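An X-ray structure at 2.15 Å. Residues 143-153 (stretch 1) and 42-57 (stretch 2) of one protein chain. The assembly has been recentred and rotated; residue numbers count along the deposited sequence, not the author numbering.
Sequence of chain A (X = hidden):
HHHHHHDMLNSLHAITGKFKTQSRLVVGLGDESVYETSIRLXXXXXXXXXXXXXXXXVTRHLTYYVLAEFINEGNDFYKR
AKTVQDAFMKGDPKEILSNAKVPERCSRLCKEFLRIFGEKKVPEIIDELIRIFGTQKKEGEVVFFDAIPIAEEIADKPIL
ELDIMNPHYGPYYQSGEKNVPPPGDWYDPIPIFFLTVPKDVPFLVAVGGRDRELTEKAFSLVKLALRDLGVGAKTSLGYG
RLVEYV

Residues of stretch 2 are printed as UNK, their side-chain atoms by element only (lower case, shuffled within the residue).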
# COMPACT_ATOMS: atom_id res chain seq x y z
N VAL A 143 4.31 -12.56 -2.15
CA VAL A 143 3.37 -12.59 -1.06
C VAL A 143 3.49 -11.30 -0.29
O VAL A 143 4.60 -10.91 0.11
CB VAL A 143 3.63 -13.80 -0.13
CG1 VAL A 143 2.73 -13.76 1.10
CG2 VAL A 143 3.44 -15.10 -0.89
N PHE A 144 2.37 -10.61 -0.10
CA PHE A 144 2.37 -9.42 0.72
C PHE A 144 1.86 -9.78 2.09
O PHE A 144 0.64 -9.83 2.31
CB PHE A 144 1.52 -8.32 0.08
CG PHE A 144 2.17 -7.68 -1.10
CD1 PHE A 144 2.05 -8.23 -2.37
CD2 PHE A 144 2.91 -6.52 -0.94
CE1 PHE A 144 2.68 -7.63 -3.45
CE2 PHE A 144 3.53 -5.91 -2.01
CZ PHE A 144 3.42 -6.48 -3.27
N PHE A 145 2.80 -10.04 3.00
CA PHE A 145 2.47 -10.44 4.36
C PHE A 145 1.81 -9.32 5.11
O PHE A 145 1.97 -8.14 4.78
CB PHE A 145 3.72 -10.87 5.15
CG PHE A 145 4.37 -12.12 4.63
CD1 PHE A 145 3.75 -13.35 4.76
CD2 PHE A 145 5.62 -12.06 4.04
CE1 PHE A 145 4.34 -14.49 4.29
CE2 PHE A 145 6.22 -13.19 3.55
CZ PHE A 145 5.59 -14.42 3.68
N ASP A 146 1.09 -9.69 6.15
CA ASP A 146 0.53 -8.72 7.06
C ASP A 146 1.66 -8.04 7.83
O ASP A 146 2.68 -8.66 8.18
CB ASP A 146 -0.48 -9.40 7.98
CG ASP A 146 -1.69 -9.96 7.22
OD1 ASP A 146 -2.46 -9.17 6.65
OD2 ASP A 146 -1.85 -11.17 7.14
N ALA A 147 1.47 -6.75 8.07
CA ALA A 147 2.40 -5.98 8.89
C ALA A 147 1.93 -6.04 10.32
O ALA A 147 0.79 -5.69 10.61
CB ALA A 147 2.48 -4.56 8.42
N ILE A 148 2.80 -6.48 11.21
CA ILE A 148 2.38 -6.87 12.55
C ILE A 148 3.15 -6.14 13.67
O ILE A 148 4.35 -5.94 13.56
CB ILE A 148 2.51 -8.39 12.69
CG1 ILE A 148 3.93 -8.82 12.29
CG2 ILE A 148 1.51 -9.09 11.79
CD1 ILE A 148 4.06 -10.24 11.87
N PRO A 149 2.44 -5.72 14.73
CA PRO A 149 3.05 -5.06 15.88
C PRO A 149 4.11 -5.95 16.51
O PRO A 149 3.88 -7.14 16.69
CB PRO A 149 1.87 -4.85 16.84
CG PRO A 149 0.69 -4.86 15.99
CD PRO A 149 0.98 -5.83 14.89
N ILE A 150 5.28 -5.39 16.79
CA ILE A 150 6.35 -6.11 17.46
C ILE A 150 6.24 -5.85 18.96
O ILE A 150 6.73 -4.84 19.48
CB ILE A 150 7.73 -5.68 16.94
CG1 ILE A 150 7.73 -5.80 15.41
CG2 ILE A 150 8.82 -6.54 17.61
CD1 ILE A 150 8.94 -5.24 14.70
N ALA A 151 5.56 -6.77 19.64
CA ALA A 151 5.14 -6.58 21.01
C ALA A 151 6.31 -6.20 21.93
O ALA A 151 6.23 -5.22 22.66
CB ALA A 151 4.46 -7.83 21.52
N GLU A 152 7.41 -6.96 21.86
CA GLU A 152 8.55 -6.73 22.75
C GLU A 152 9.17 -5.35 22.61
O GLU A 152 9.71 -4.81 23.57
CB GLU A 152 9.63 -7.79 22.54
CG GLU A 152 10.16 -7.92 21.12
CD GLU A 152 9.31 -8.86 20.26
OE1 GLU A 152 8.13 -9.09 20.61
OE2 GLU A 152 9.83 -9.36 19.24
N GLU A 153 9.08 -4.76 21.43
CA GLU A 153 9.72 -3.46 21.21
C GLU A 153 8.79 -2.30 21.47
O GLU A 153 9.08 -1.17 21.10
CB GLU A 153 10.28 -3.38 19.81
CG GLU A 153 11.25 -4.49 19.54
CD GLU A 153 12.07 -4.23 18.32
OE1 GLU A 153 12.22 -3.04 17.99
OE2 GLU A 153 12.55 -5.21 17.71
N UNK A 42 -3.76 -9.80 23.89
CA UNK A 42 -2.86 -10.45 24.85
C UNK A 42 -1.38 -10.19 24.57
O UNK A 42 -0.56 -10.21 25.48
c UNK A 42 -3.12 -11.96 24.86
c UNK A 42 -4.91 -12.40 26.59
c UNK A 42 -4.73 -13.85 24.56
c UNK A 42 -4.55 -12.44 25.11
N UNK A 43 -1.05 -9.96 23.31
CA UNK A 43 0.33 -9.70 22.91
C UNK A 43 0.63 -8.22 22.68
O UNK A 43 1.68 -7.72 23.10
n UNK A 43 2.87 -12.45 21.88
n UNK A 43 5.09 -11.92 21.63
c UNK A 43 1.62 -12.56 22.62
c UNK A 43 0.64 -10.48 21.64
c UNK A 43 4.00 -11.98 22.38
n UNK A 43 4.05 -11.58 23.64
c UNK A 43 0.46 -11.98 21.80
N UNK A 44 -0.29 -7.53 22.00
CA UNK A 44 0.05 -6.23 21.44
C UNK A 44 -0.61 -4.99 22.06
O UNK A 44 -0.62 -3.94 21.46
c UNK A 44 -0.26 -6.24 19.95
o UNK A 44 1.67 -7.61 19.58
n UNK A 44 -0.02 -7.78 18.09
c UNK A 44 0.55 -7.27 19.19
N UNK A 45 -1.15 -5.12 23.26
CA UNK A 45 -1.76 -4.01 23.99
C UNK A 45 -2.91 -3.36 23.23
O UNK A 45 -3.16 -2.17 23.36
c UNK A 45 0.57 -3.47 24.97
c UNK A 45 1.91 -4.01 26.91
c UNK A 45 2.94 -4.43 26.08
c UNK A 45 -0.72 -2.93 24.35
c UNK A 45 2.80 -4.37 24.71
o UNK A 45 4.11 -4.91 26.61
c UNK A 45 1.62 -3.88 24.17
c UNK A 45 0.73 -3.53 26.35
N UNK A 46 -3.61 -4.15 22.42
CA UNK A 46 -4.77 -3.65 21.70
C UNK A 46 -4.47 -3.12 20.31
O UNK A 46 -5.38 -2.76 19.56
N UNK A 47 -3.19 -3.08 19.96
CA UNK A 47 -2.77 -2.53 18.67
C UNK A 47 -3.08 -3.49 17.52
O UNK A 47 -2.60 -4.62 17.50
c UNK A 47 -0.75 -1.66 17.39
c UNK A 47 -1.26 -2.21 18.72
c UNK A 47 -0.99 -1.22 19.83
N UNK A 48 -3.91 -3.05 16.55
CA UNK A 48 -4.23 -3.99 15.47
C UNK A 48 -3.12 -4.08 14.42
O UNK A 48 -2.17 -3.31 14.45
c UNK A 48 -5.51 -3.39 14.88
c UNK A 48 -5.36 -1.93 15.13
c UNK A 48 -4.72 -1.82 16.46
N UNK A 49 -3.20 -5.03 13.51
CA UNK A 49 -2.20 -5.09 12.45
C UNK A 49 -2.68 -4.39 11.19
O UNK A 49 -3.83 -3.95 11.10
c UNK A 49 -3.88 -7.98 12.38
c UNK A 49 -4.90 -8.78 11.86
o UNK A 49 -6.02 -9.77 10.01
c UNK A 49 -1.83 -6.53 12.12
c UNK A 49 -2.96 -7.37 11.54
c UNK A 49 -5.00 -8.96 10.50
c UNK A 49 -4.10 -8.36 9.65
c UNK A 49 -3.08 -7.57 10.17
N UNK A 50 -1.76 -4.28 10.24
CA UNK A 50 -2.05 -3.75 8.91
C UNK A 50 -2.10 -4.90 7.93
O UNK A 50 -1.07 -5.54 7.70
c UNK A 50 -0.93 -1.54 9.41
c UNK A 50 -0.98 -2.75 8.46
c UNK A 50 -1.23 -2.33 7.02
c UNK A 50 0.49 -1.09 9.75
N UNK A 51 -3.28 -5.15 7.34
CA UNK A 51 -3.45 -6.26 6.39
C UNK A 51 -2.51 -6.15 5.19
O UNK A 51 -2.30 -5.08 4.63
c UNK A 51 -4.52 -4.39 7.53
c UNK A 51 -4.91 -6.12 5.94
c UNK A 51 -5.56 -5.27 6.94
N UNK A 52 -1.93 -7.27 4.80
CA UNK A 52 -1.04 -7.30 3.66
C UNK A 52 -1.72 -6.91 2.35
O UNK A 52 -1.07 -6.49 1.40
N UNK A 53 -3.04 -7.07 2.30
CA UNK A 53 -3.81 -6.67 1.14
C UNK A 53 -3.83 -5.14 1.06
O UNK A 53 -3.79 -4.57 -0.03
o UNK A 53 -6.00 -6.70 2.24
c UNK A 53 -5.24 -7.24 1.18
N UNK A 54 -3.85 -4.49 2.21
CA UNK A 54 -3.74 -3.03 2.24
C UNK A 54 -2.33 -2.58 1.85
O UNK A 54 -2.18 -1.57 1.16
c UNK A 54 -4.11 -2.49 3.61
N UNK A 55 -1.30 -3.31 2.28
CA UNK A 55 0.06 -2.99 1.88
C UNK A 55 0.21 -3.16 0.37
O UNK A 55 0.78 -2.30 -0.31
c UNK A 55 1.09 -3.86 2.63
c UNK A 55 1.10 -3.45 4.10
c UNK A 55 2.25 -3.98 4.88
c UNK A 55 2.50 -3.71 2.03
N UNK A 56 -0.37 -4.23 -0.16
CA UNK A 56 -0.39 -4.47 -1.60
C UNK A 56 -1.12 -3.37 -2.38
O UNK A 56 -0.65 -2.92 -3.41
c UNK A 56 -1.58 -7.61 -3.55
c UNK A 56 -1.06 -8.23 -4.83
c UNK A 56 -0.89 -6.28 -3.32
c UNK A 56 -1.04 -5.82 -1.89
n UNK A 56 -1.79 -9.47 -5.23
N UNK A 57 -2.29 -2.98 -1.89
CA UNK A 57 -3.09 -1.94 -2.52
C UNK A 57 -2.39 -0.60 -2.65
O UNK A 57 -2.29 -0.05 -3.75
O HOH W 1 3.38 -9.50 18.85
O HOH W 2 1.59 -9.04 16.19
O HOH W 3 6.38 -4.67 25.35
O HOH W 4 -5.43 -10.52 7.31

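Position 42 has four side-chain carbons, forked at the second, and lies out of reach of stretch 1. It is Leu42. Position 43 carries three carbons, a nitrogen, then a carbon with two more nitrogens. Ala151 CB sits over one face of this planar end group, and Glu152 comes near it. The guanidinium marks Arg43, with NH2 4.1 Å from Ala151 CB. Glu152 OE1 is 4.3 Å from Arg43 NH2, opposite charges near each other but beyond a salt bridge.

Position 44 has two carbons, the second bearing one oxygen and one nitrogen. It touches Pro149 and Ala151. The acid would have two oxygens, so this amide is Asn44. Its CG lies 3.6 Å from Pro149 CB. Two waters join it to Pro149 O: one donates to Asn44 OD1, the other accepts from Asn44 ND2.

Position 45 has one carbon and a six-carbon ring bearing an oxygen. Ala151 O lies at the edge of the ring. It is Tyr45. A water O accepts from Tyr45 OH at 2.6 Å and donates to Ala151 O. Position 46 has no side-chain atoms and does not touch stretch 1. Its phi of 92° and psi of -5° would jam a CB against the preceding carbonyl, so Gly46 fits. Position 47 has one carbon carrying two more, and it packs on the Pro149 ring. It is Val47, with CG1 3.8 Å from Pro149 CG. Val47 N donates a hydrogen bond to Asn44 O, closing a type I' turn.

Position 48 has three carbons closing a ring onto the backbone N, and its CB points away from stretch 1. It is Pro48. Position 49 again has one carbon and a six-carbon ring with an oxygen. Its CB lies 3.1 Å from Ala147 O and 4.0 Å from Pro149 CD. It is Tyr49. A water lies between Tyr49 OH and Asp146 OD1, its bond to the acid weak.

Position 50 has four carbons, forked at the first, with one arm two carbons long. Its CB is 3.9 Å from Ala147 CB. It is Ile50. Position 51 closes three carbons onto its own N, and its CB touches Asp146. It is Pro51, the N-cap residue of a helix. Position 52 has no side chain. An ideal CB would fall 2.0 Å from Phe144 O, a clash, and Gly52 avoids it.

Position 53 has one carbon and one oxygen: Ser53. Position 54 has one carbon: Ala54. Neither touches stretch 1. Position 55 has four carbons forked at the first, with one longer arm, and it touches Phe144 and Ala147. This is Ile55, whose CD1 is 3.6 Å from Ala147 CB. Position 56 has four carbons in a row ending in nitrogen, and the chain packs over a face of the Phe144 ring. It is Lys56, with CG 3.7 Å from Phe144 CD1. Position 57 has no side chain and no contact: Gly57.

The contact centres on one antiparallel bridge. Ala147 N donates to Ile50 O at 2.8 Å, and Ile50 N donates to Ala147 O at 2.9 Å. Asp146 OD1 then accepts from Gly52 N at 2.7 Å, tying the start of the helix to stretch 1. Phe144 and Ala147 pack against the helix, while Pro149 and Ala151 meet the turn.

Stretch 2 42-57: LRNYGVPYIPGSAIKG
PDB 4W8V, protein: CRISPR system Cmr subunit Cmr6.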